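PDB 6KXD: ketosynthase from Streptomyces sp. MSC090213JE08, which probably catalyses chain elongation in polyketide synthesis, condensing an acyl chain with malonyl carried on acyl carrier protein and releasing carbon dioxide. Local coordinates for residues A[105-110]-A[159-164]. Numbering follows the deposited sequence.
Sequences AVITVG and PNVEAT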
loop_
_atom_site.group_PDB
_atom_site.type_symbol
_atom_site.label_atom_id
_atom_site.label_comp_id
_atom_site.label_asym_id
_atom_site.label_seq_id
_atom_site.Cartn_x
_atom_site.Cartn_y
_atom_site.Cartn_z
ATOM N N ALA A 105 11.515 10.613 8.984
ATOM C CA ALA A 105 10.375 9.883 9.504
ATOM C C ALA A 105 9.790 9.055 8.385
ATOM O O ALA A 105 10.001 9.340 7.179
ATOM C CB ALA A 105 9.350 10.852 10.037
ATOM N N VAL A 106 9.047 8.038 8.804
ATOM C CA VAL A 106 8.265 7.305 7.902
ATOM C C VAL A 106 6.805 7.679 8.195
ATOM O O VAL A 106 6.408 7.720 9.342
ATOM C CB VAL A 106 8.549 5.795 8.014
ATOM C CG1 VAL A 106 7.452 4.956 7.376
ATOM C CG2 VAL A 106 9.893 5.447 7.408
ATOM N N ILE A 107 6.031 7.915 7.129
ATOM C CA ILE A 107 4.596 8.100 7.208
ATOM C C ILE A 107 3.980 7.048 6.302
ATOM O O ILE A 107 4.206 7.075 5.128
ATOM C CB ILE A 107 4.186 9.505 6.762
ATOM C CG1 ILE A 107 4.803 10.585 7.647
ATOM C CG2 ILE A 107 2.666 9.609 6.687
ATOM C CD1 ILE A 107 4.492 11.984 7.165
ATOM N N THR A 108 3.253 6.126 6.891
ATOM C CA THR A 108 2.739 5.003 6.138
ATOM C C THR A 108 1.286 4.827 6.561
ATOM O O THR A 108 1.002 4.632 7.750
ATOM C CB THR A 108 3.680 3.807 6.277
ATOM O OG1 THR A 108 3.104 2.689 5.603
ATOM C CG2 THR A 108 3.956 3.470 7.715
ATOM N N VAL A 109 0.421 5.071 5.570
ATOM C CA VAL A 109 -0.991 5.063 5.686
ATOM C C VAL A 109 -1.505 3.916 4.827
ATOM O O VAL A 109 -1.255 3.860 3.647
ATOM C CB VAL A 109 -1.637 6.377 5.234
ATOM C CG1 VAL A 109 -3.141 6.283 5.376
ATOM C CG2 VAL A 109 -1.107 7.559 6.031
ATOM N N GLY A 110 -2.288 3.061 5.454
ATOM C CA GLY A 110 -2.947 1.985 4.764
ATOM C C GLY A 110 -4.255 2.454 4.176
ATOM O O GLY A 110 -4.895 3.330 4.726
ATOM N N PRO A 159 9.316 17.419 5.308
ATOM C CA PRO A 159 9.801 17.078 3.972
ATOM C C PRO A 159 10.633 15.794 3.971
ATOM O O PRO A 159 10.698 15.120 2.933
ATOM C CB PRO A 159 10.647 18.285 3.557
ATOM C CG PRO A 159 11.113 18.874 4.879
ATOM C CD PRO A 159 10.014 18.592 5.882
ATOM N N ASN A 160 11.233 15.480 5.123
ATOM C CA ASN A 160 12.209 14.418 5.255
ATOM C C ASN A 160 11.495 13.127 5.658
ATOM O O ASN A 160 11.741 12.569 6.700
ATOM C CB ASN A 160 13.344 14.763 6.229
ATOM C CG ASN A 160 14.522 13.822 6.044
ATOM O OD1 ASN A 160 14.595 13.112 5.029
ATOM N ND2 ASN A 160 15.430 13.781 7.016
ATOM N N VAL A 161 10.573 12.703 4.789
ATOM C CA VAL A 161 9.660 11.653 5.048
ATOM C C VAL A 161 9.705 10.689 3.869
ATOM O O VAL A 161 9.722 11.124 2.718
ATOM C CB VAL A 161 8.271 12.297 5.212
ATOM C CG1 VAL A 161 7.125 11.365 4.881
ATOM C CG2 VAL A 161 8.169 12.867 6.617
ATOM N N GLU A 162 9.655 9.398 4.202
ATOM C CA GLU A 162 9.209 8.361 3.297
ATOM C C GLU A 162 7.698 8.190 3.496
ATOM O O GLU A 162 7.262 7.647 4.488
ATOM C CB GLU A 162 9.954 7.082 3.622
ATOM C CG GLU A 162 9.706 5.943 2.655
ATOM C CD GLU A 162 10.371 4.676 3.159
ATOM O OE1 GLU A 162 11.144 4.770 4.139
ATOM O OE2 GLU A 162 10.105 3.605 2.604
ATOM N N ALA A 163 6.948 8.660 2.528
ATOM C CA ALA A 163 5.464 8.626 2.548
ATOM C C ALA A 163 4.981 7.489 1.660
ATOM O O ALA A 163 5.000 7.596 0.472
ATOM C CB ALA A 163 4.905 9.937 2.064
ATOM N N THR A 164 4.609 6.387 2.306
ATOM C CA THR A 164 4.255 5.193 1.644
ATOM C C THR A 164 2.811 4.863 1.997
ATOM O O THR A 164 2.470 4.609 3.164
ATOM C CB THR A 164 5.147 4.028 2.091
ATOM O OG1 THR A 164 6.497 4.390 1.827
ATOM C CG2 THR A 164 4.840 2.768 1.322
#
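Val106 CG2 lies off one face of the Glu162 carboxylate, beyond its OE1 side, 3.6 Å from Glu162 OE1, the two side chains alongside and pointing the same way. OE1 forms a salt bridge with Arg190 of a neighbouring subunit, and OE2 is hydrogen-bonded to Tyr179 OH of its own chain and to Asn186 ND2 of the neighbouring subunit. Strands 105-110 and 161-166 are adjacent parallel strands of the thiolase-fold sheet, joined by a helical connection; strand 191-198 pairs with the other edge of 105-110. Glu162 CG is anti to the backbone N (chi1 -173°) and the chain beyond is extended, which carries the charge out to the dimer interface.

Hydrogen bonds alternate between the strands: Ala105 N to Asn160 O (3.0 Å), Glu162 N to Ala105 O, Ile107 N to Glu162 O (2.9 Å) and Thr164 N to Ile107 O (2.9 Å). On the face shared by Ala105, Ile107, Val161 and Ala163, Ile107 CD1 reaches Val161 CG1 at 3.5 Å, and Ile152 of helix 147-156 packs on the same isoleucine. An alanine at Ile107 would probably open a gap beside both Val161 methyls and leave that branched side chain less firmly packed. Thr164 O accepts a hydrogen bond from Val109 N at 3.2 Å, the donor tilted 22° from the carbonyl plane, while Thr108 CA approaches the same oxygen to 3.0 Å.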